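Local coordinates for cytochrome c-552/4 domain-containing protein (Ignicoccus hospitalis KIN4/I, PDB 4QO5), which is a membrane-associated octaheme cytochrome c that probably carries electrons along its chain of covalently bound hemes, at residues A[109-112]-A[117-120]; A[217-222]-A[304-309]. All blocks are in the same frame, centred on the assembly; numbering follows the deposited sequence.

Contact 1 (A[109-112]-A[117-120]); sequences DCAV and EVEQ. With HEC (heme c), chain D.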
loop_
_atom_site.group_PDB
_atom_site.type_symbol
_atom_site.label_atom_id
_atom_site.label_comp_id
_atom_site.label_asym_id
_atom_site.label_seq_id
_atom_site.Cartn_x
_atom_site.Cartn_y
_atom_site.Cartn_z
ATOM N N ASP A 109 5.672 -14.731 32.678
ATOM C CA ASP A 109 4.588 -15.699 32.810
ATOM C C ASP A 109 4.706 -16.779 31.724
ATOM O O ASP A 109 4.614 -17.975 32.011
ATOM C CB ASP A 109 3.232 -15.006 32.676
ATOM C CG ASP A 109 2.937 -14.076 33.841
ATOM O OD1 ASP A 109 3.469 -14.311 34.958
ATOM O OD2 ASP A 109 2.183 -13.107 33.624
ATOM N N CYS A 110 4.872 -16.343 30.478
ATOM C CA CYS A 110 5.108 -17.255 29.362
ATOM C C CYS A 110 6.258 -18.209 29.665
ATOM O O CYS A 110 6.225 -19.380 29.256
ATOM C CB CYS A 110 5.445 -16.474 28.082
ATOM S SG CYS A 110 4.254 -15.166 27.635
ATOM N N ALA A 111 7.272 -17.713 30.373
ATOM C CA ALA A 111 8.489 -18.502 30.619
ATOM C C ALA A 111 8.238 -19.720 31.487
ATOM O O ALA A 111 9.081 -20.615 31.574
ATOM C CB ALA A 111 9.580 -17.647 31.239
ATOM N N VAL A 112 7.091 -19.732 32.160
ATOM C CA VAL A 112 6.715 -20.849 33.009
ATOM C C VAL A 112 6.694 -22.144 32.189
ATOM O O VAL A 112 7.077 -23.215 32.690
ATOM C CB VAL A 112 5.375 -20.554 33.725
ATOM C CG1 VAL A 112 4.821 -21.789 34.428
ATOM C CG2 VAL A 112 5.584 -19.416 34.715
ATOM N N GLU A 117 12.260 -19.787 24.724
ATOM C CA GLU A 117 11.838 -18.668 23.910
ATOM C C GLU A 117 12.060 -17.347 24.633
ATOM O O GLU A 117 12.543 -16.374 24.051
ATOM C CB GLU A 117 10.369 -18.825 23.497
ATOM C CG GLU A 117 10.125 -19.966 22.512
ATOM C CD GLU A 117 10.236 -21.362 23.130
ATOM O OE1 GLU A 117 10.217 -21.490 24.371
ATOM O OE2 GLU A 117 10.368 -22.346 22.363
ATOM N N VAL A 118 11.716 -17.316 25.914
ATOM C CA VAL A 118 11.886 -16.098 26.686
ATOM C C VAL A 118 13.371 -15.774 26.917
ATOM O O VAL A 118 13.781 -14.603 26.810
ATOM C CB VAL A 118 11.080 -16.169 27.994
ATOM C CG1 VAL A 118 11.244 -14.886 28.804
ATOM C CG2 VAL A 118 9.592 -16.393 27.670
ATOM N N GLU A 119 14.173 -16.798 27.212
ATOM C CA GLU A 119 15.624 -16.621 27.308
ATOM C C GLU A 119 16.199 -16.002 26.032
ATOM O O GLU A 119 17.017 -15.075 26.091
ATOM C CB GLU A 119 16.339 -17.949 27.601
ATOM C CG GLU A 119 16.042 -18.552 28.965
ATOM C CD GLU A 119 16.727 -17.830 30.113
ATOM O OE1 GLU A 119 17.567 -16.943 29.854
ATOM O OE2 GLU A 119 16.420 -18.160 31.283
ATOM N N GLN A 120 15.769 -16.510 24.882
ATOM C CA GLN A 120 16.225 -15.967 23.608
ATOM C C GLN A 120 15.777 -14.532 23.398
ATOM O O GLN A 120 16.593 -13.655 23.086
ATOM C CB GLN A 120 15.747 -16.844 22.460
ATOM C CG GLN A 120 16.487 -18.169 22.400
ATOM C CD GLN A 120 15.915 -19.090 21.346
ATOM O OE1 GLN A 120 14.957 -18.730 20.642
ATOM N NE2 GLN A 120 16.468 -20.290 21.246
HETATM FE FE HEC D . 2.105 -21.459 25.242
HETATM C CHA HEC D . 1.803 -23.568 22.565
HETATM C CHB HEC D . 2.932 -18.897 23.118
HETATM C CHC HEC D . 2.010 -19.349 27.844
HETATM C CHD HEC D . 1.728 -24.079 27.425
HETATM N NA HEC D . 2.299 -21.263 23.223
HETATM C C1A HEC D . 2.128 -22.264 22.290
HETATM C C2A HEC D . 2.299 -21.700 20.970
HETATM C C3A HEC D . 2.618 -20.404 21.138
HETATM C C4A HEC D . 2.626 -20.110 22.552
HETATM C CMA HEC D . 2.922 -19.362 20.041
HETATM C CAA HEC D . 2.189 -22.501 19.635
HETATM C CBA HEC D . 0.802 -22.225 19.041
HETATM C CGA HEC D . 0.680 -22.803 17.650
HETATM O O1A HEC D . 1.450 -23.720 17.261
HETATM O O2A HEC D . -0.223 -22.330 16.916
HETATM N NB HEC D . 2.472 -19.581 25.396
HETATM C C1B HEC D . 2.702 -18.628 24.432
HETATM C C2B HEC D . 2.655 -17.329 25.015
HETATM C C3B HEC D . 2.331 -17.503 26.319
HETATM C C4B HEC D . 2.228 -18.889 26.579
HETATM C CMB HEC D . 2.875 -16.049 24.181
HETATM C CAB HEC D . 2.017 -16.585 27.498
HETATM C CBB HEC D . 1.232 -15.302 27.040
HETATM N NC HEC D . 1.973 -21.659 27.257
HETATM C C1C HEC D . 1.899 -20.665 28.182
HETATM C C2C HEC D . 1.957 -21.241 29.518
HETATM C C3C HEC D . 1.557 -22.524 29.337
HETATM C C4C HEC D . 1.768 -22.825 27.942
HETATM C CMC HEC D . 1.563 -20.341 30.720
HETATM C CAC HEC D . 1.266 -23.708 30.313
HETATM C CBC HEC D . 0.672 -23.377 31.702
HETATM N ND HEC D . 1.818 -23.454 25.050
HETATM C C1D HEC D . 1.660 -24.359 26.084
HETATM C C2D HEC D . 1.395 -25.665 25.565
HETATM C C3D HEC D . 1.427 -25.526 24.057
HETATM C C4D HEC D . 1.714 -24.128 23.812
HETATM C CMD HEC D . 1.141 -26.968 26.353
HETATM C CAD HEC D . 1.202 -26.681 23.062
HETATM C CBD HEC D . 2.594 -27.193 22.686
HETATM C CGD HEC D . 2.533 -28.428 21.821
HETATM O O1D HEC D . 3.625 -28.984 21.468
HETATM O O2D HEC D . 1.400 -28.855 21.492
#

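Contact 2 (A[217-222]-A[304-309]); sequences ACHPRH and RTHNVD. With HEC (heme c), chain F.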
loop_
_atom_site.group_PDB
_atom_site.type_symbol
_atom_site.label_atom_id
_atom_site.label_comp_id
_atom_site.label_asym_id
_atom_site.label_seq_id
_atom_site.Cartn_x
_atom_site.Cartn_y
_atom_site.Cartn_z
ATOM N N ALA A 217 2.988 -9.501 20.249
ATOM C CA ALA A 217 3.405 -9.076 18.929
ATOM C C ALA A 217 3.650 -10.384 18.157
ATOM O O ALA A 217 4.037 -11.394 18.762
ATOM C CB ALA A 217 4.657 -8.221 19.002
ATOM N N CYS A 218 3.389 -10.355 16.849
ATOM C CA CYS A 218 3.621 -11.477 15.925
ATOM C C CYS A 218 2.559 -12.567 15.999
ATOM O O CYS A 218 1.932 -12.904 14.995
ATOM C CB CYS A 218 5.047 -12.048 16.109
ATOM S SG CYS A 218 6.149 -10.618 16.035
ATOM N N HIS A 219 2.365 -13.130 17.185
ATOM C CA HIS A 219 1.240 -14.035 17.391
ATOM C C HIS A 219 0.352 -13.440 18.489
ATOM O O HIS A 219 0.608 -13.622 19.689
ATOM C CB HIS A 219 1.688 -15.464 17.709
ATOM C CG HIS A 219 2.932 -15.539 18.526
ATOM N ND1 HIS A 219 3.048 -14.954 19.771
ATOM C CD2 HIS A 219 4.138 -16.103 18.273
ATOM C CE1 HIS A 219 4.253 -15.164 20.251
ATOM N NE2 HIS A 219 4.937 -15.854 19.352
ATOM N N PRO A 220 -0.687 -12.694 18.073
ATOM C CA PRO A 220 -1.565 -12.006 19.036
ATOM C C PRO A 220 -2.346 -12.947 19.923
ATOM O O PRO A 220 -2.592 -14.102 19.556
ATOM C CB PRO A 220 -2.563 -11.227 18.150
ATOM C CG PRO A 220 -1.996 -11.251 16.777
ATOM C CD PRO A 220 -1.036 -12.414 16.669
ATOM N N ARG A 221 -2.753 -12.437 21.090
ATOM C CA ARG A 221 -3.709 -13.141 21.928
ATOM C C ARG A 221 -5.078 -12.968 21.254
ATOM O O ARG A 221 -5.224 -12.092 20.416
ATOM C CB ARG A 221 -3.706 -12.531 23.339
ATOM C CG ARG A 221 -4.335 -11.135 23.386
ATOM C CD ARG A 221 -4.368 -10.527 24.806
ATOM N NE ARG A 221 -5.218 -9.342 24.764
ATOM C CZ ARG A 221 -4.803 -8.128 24.403
ATOM N NH1 ARG A 221 -5.683 -7.137 24.328
ATOM N NH2 ARG A 221 -3.529 -7.909 24.093
ATOM N N HIS A 222 -6.050 -13.836 21.538
ATOM C CA HIS A 222 -5.854 -15.006 22.380
ATOM C C HIS A 222 -5.705 -16.289 21.579
ATOM O O HIS A 222 -5.696 -17.389 22.151
ATOM C CB HIS A 222 -7.013 -15.137 23.378
ATOM C CG HIS A 222 -6.899 -14.215 24.551
ATOM N ND1 HIS A 222 -7.432 -12.945 24.566
ATOM C CD2 HIS A 222 -6.312 -14.389 25.757
ATOM C CE1 HIS A 222 -7.186 -12.373 25.729
ATOM N NE2 HIS A 222 -6.503 -13.227 26.462
ATOM N N ARG A 304 15.134 -22.649 15.112
ATOM C CA ARG A 304 14.257 -21.544 15.482
ATOM C C ARG A 304 14.995 -20.550 16.370
ATOM O O ARG A 304 15.820 -20.943 17.230
ATOM C CB ARG A 304 13.030 -22.058 16.217
ATOM C CG ARG A 304 11.931 -21.000 16.392
ATOM C CD ARG A 304 10.821 -21.533 17.256
ATOM N NE ARG A 304 10.114 -22.644 16.627
ATOM C CZ ARG A 304 10.104 -23.891 17.085
ATOM N NH1 ARG A 304 10.814 -24.222 18.164
ATOM N NH2 ARG A 304 9.396 -24.813 16.441
ATOM N N THR A 305 14.730 -19.265 16.161
ATOM C CA THR A 305 15.237 -18.260 17.095
ATOM C C THR A 305 14.211 -17.179 17.435
ATOM O O THR A 305 13.517 -16.677 16.550
ATOM C CB THR A 305 16.521 -17.581 16.574
ATOM O OG1 THR A 305 17.034 -16.699 17.579
ATOM C CG2 THR A 305 16.256 -16.789 15.299
ATOM N N HIS A 306 14.137 -16.825 18.721
ATOM C CA HIS A 306 13.355 -15.662 19.149
ATOM C C HIS A 306 14.261 -14.481 19.419
ATOM O O HIS A 306 13.860 -13.486 20.003
ATOM C CB HIS A 306 12.491 -15.971 20.367
ATOM C CG HIS A 306 11.160 -16.540 20.005
ATOM N ND1 HIS A 306 10.987 -17.867 19.669
ATOM C CD2 HIS A 306 9.948 -15.955 19.878
ATOM C CE1 HIS A 306 9.719 -18.082 19.380
ATOM N NE2 HIS A 306 9.071 -16.943 19.507
ATOM N N ASN A 307 15.511 -14.618 19.008
ATOM C CA ASN A 307 16.413 -13.475 19.001
ATOM C C ASN A 307 16.771 -13.251 17.557
ATOM O O ASN A 307 17.706 -13.880 17.047
ATOM C CB ASN A 307 17.674 -13.794 19.790
ATOM C CG ASN A 307 18.629 -12.607 19.860
ATOM O OD1 ASN A 307 18.451 -11.608 19.161
ATOM N ND2 ASN A 307 19.644 -12.721 20.687
ATOM N N VAL A 308 16.035 -12.362 16.893
ATOM C CA VAL A 308 16.215 -12.197 15.449
ATOM C C VAL A 308 17.605 -11.692 15.062
ATOM O O VAL A 308 18.053 -11.935 13.941
ATOM C CB VAL A 308 15.140 -11.299 14.822
ATOM C CG1 VAL A 308 13.767 -11.896 15.074
ATOM C CG2 VAL A 308 15.220 -9.910 15.398
ATOM N N ASP A 309 18.278 -10.995 15.979
ATOM C CA ASP A 309 19.629 -10.481 15.734
ATOM C C ASP A 309 20.595 -11.575 15.269
ATOM O O ASP A 309 21.512 -11.317 14.478
ATOM C CB ASP A 309 20.232 -9.870 17.015
ATOM C CG ASP A 309 19.313 -8.861 17.690
ATOM O OD1 ASP A 309 19.569 -8.549 18.875
ATOM O OD2 ASP A 309 18.346 -8.392 17.050
HETATM FE FE HEC F . 6.999 -16.371 19.388
HETATM C CHA HEC F . 6.456 -19.313 17.646
HETATM C CHB HEC F . 6.437 -17.949 22.345
HETATM C CHC HEC F . 7.613 -13.421 21.109
HETATM C CHD HEC F . 7.601 -14.752 16.462
HETATM N NA HEC F . 6.512 -18.225 19.836
HETATM C C1A HEC F . 6.394 -19.329 19.022
HETATM C C2A HEC F . 6.145 -20.492 19.827
HETATM C C3A HEC F . 6.160 -20.109 21.102
HETATM C C4A HEC F . 6.402 -18.680 21.163
HETATM C CMA HEC F . 5.947 -21.020 22.318
HETATM C CAA HEC F . 5.922 -21.926 19.302
HETATM C CBA HEC F . 7.247 -22.500 18.780
HETATM C CGA HEC F . 8.175 -22.734 19.948
HETATM O O1A HEC F . 7.941 -23.701 20.716
HETATM O O2A HEC F . 9.144 -21.955 20.108
HETATM N NB HEC F . 6.964 -15.827 21.306
HETATM C C1B HEC F . 6.821 -16.631 22.411
HETATM C C2B HEC F . 7.109 -15.835 23.591
HETATM C C3B HEC F . 7.493 -14.619 23.145
HETATM C C4B HEC F . 7.357 -14.587 21.749
HETATM C CMB HEC F . 7.153 -16.425 25.023
HETATM C CAB HEC F . 8.070 -13.288 23.673
HETATM C CBB HEC F . 9.182 -13.555 24.750
HETATM N NC HEC F . 7.521 -14.519 18.978
HETATM C C1C HEC F . 7.669 -13.386 19.736
HETATM C C2C HEC F . 7.621 -12.204 18.911
HETATM C C3C HEC F . 7.898 -12.693 17.693
HETATM C C4C HEC F . 7.634 -14.083 17.662
HETATM C CMC HEC F . 8.106 -10.842 19.472
HETATM C CAC HEC F . 8.215 -12.086 16.327
HETATM C CBC HEC F . 9.253 -10.925 16.343
HETATM N ND HEC F . 7.008 -16.923 17.383
HETATM C C1D HEC F . 7.326 -16.081 16.335
HETATM C C2D HEC F . 7.338 -16.820 15.111
HETATM C C3D HEC F . 6.950 -18.240 15.485
HETATM C C4D HEC F . 6.800 -18.212 16.924
HETATM C CMD HEC F . 7.630 -16.273 13.697
HETATM C CAD HEC F . 6.858 -19.470 14.569
HETATM C CBD HEC F . 8.268 -20.074 14.686
HETATM C CGD HEC F . 8.575 -21.108 13.641
HETATM O O1D HEC F . 9.360 -22.048 13.950
HETATM O O2D HEC F . 8.064 -21.003 12.500
#

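Contact 1 (A[109-112]-A[117-120])
Val118 and Ala111 meet across a short turn, an example of how a heme-attachment motif is backed by the helix that follows it. Glu117, already inside helix 115-122, hydrogen-bonds Ser62 OG through OE1. Val118 then carries the contact. With CG1 anti to the backbone N (chi1 -179°) and CG2 anti to the carbonyl carbon, both methyls straddle the alanine methyl: Ala111 CB lies 3.8 Å from Val118 CG2 and 4.0 Å from Val118 CG1. The same CG2 also reaches Cys110 CB, at 4.2 Å, so one branch touches two neighbours. Glu117 and Val118 also line the pocket of a second heme c, the one ligated by His306. On the facing segment, Cys110 holds its SG beside the backbone N, chi1 -52°, aimed at the former vinyl carbon of its heme; the thioether is modelled long, 2.7 Å from Cys110 SG to CAB. The turn is tightened by Val112 N bonding Asp109 O at 3.0 Å, and the Asp109 carboxylate is gripped by His90, His102 and Thr106 N. Cys110 opens a CxxCH motif, the signature of c-type cytochromes, whose His114 binds the iron, with Met43 as the other axial ligand.

Contact 2 (A[217-222]-A[304-309])
His219 and His306 coordinate one heme iron from its two faces, each NE2 lying 2.1 Å from the metal and the two nitrogens standing 4.3 Å apart. The imidazoles are not parallel: CE1 and CD2 of His219 lie close to heme NB and ND, those of His306 nearer NA and NC. Cys218 is tied through SG to CAC, once a vinyl carbon, by a thioether that refines to 2.6 Å. Arg304 handles the propionates. Its chain runs out anti to the backbone N and bends at chi3 (-66°). Arg304 NE thereby donates to heme O1D at 2.8 Å and 156°, while the guanidinium face lies over CBA of the other propionate. An alanine here would remove that donor and probably leave O1D without this mate and its propionate more mobile. In the second shell, Ala217 O sits over one face of the His219 ring, offset toward the rim, and Thr305 OG1 donates to Asn307 O at 2.9 Å from above the carbonyl plane. Farther along, His222 and His83 bind the iron of another heme, and Arg221 NH1 bonds Tyr415 of the second subunit. Bis-histidine ligation, with the proximal ligand from a CxxCH motif, is characteristic of multiheme cytochromes c.

Both contacts are buried, yet contact 1 lies about 18 Å from the chain centre, contact 2 about 10 Å, and their own centres are about 11 Å apart. Each includes part of a CxxCH motif, serving different hemes. Contact 1 packs Val118 of helix 115-122 on Ala111 and Cys110 through apolar carbons, burying 99 Å²; contact 2 brings together loops 82 residues apart, burying only 34 Å² because heme and iron fill the interface. Hydrocarbon packing thus contrasts with iron coordination and an arginine-propionate hydrogen bond. The two sites also touch: Gln120 OE1 probably accepts a hydrogen bond from His306 N at 2.8 Å, and Glu117 CG packs against His306 ND1, so helix 115-122 lies against the heme of contact 2, while Cys110 holds the other.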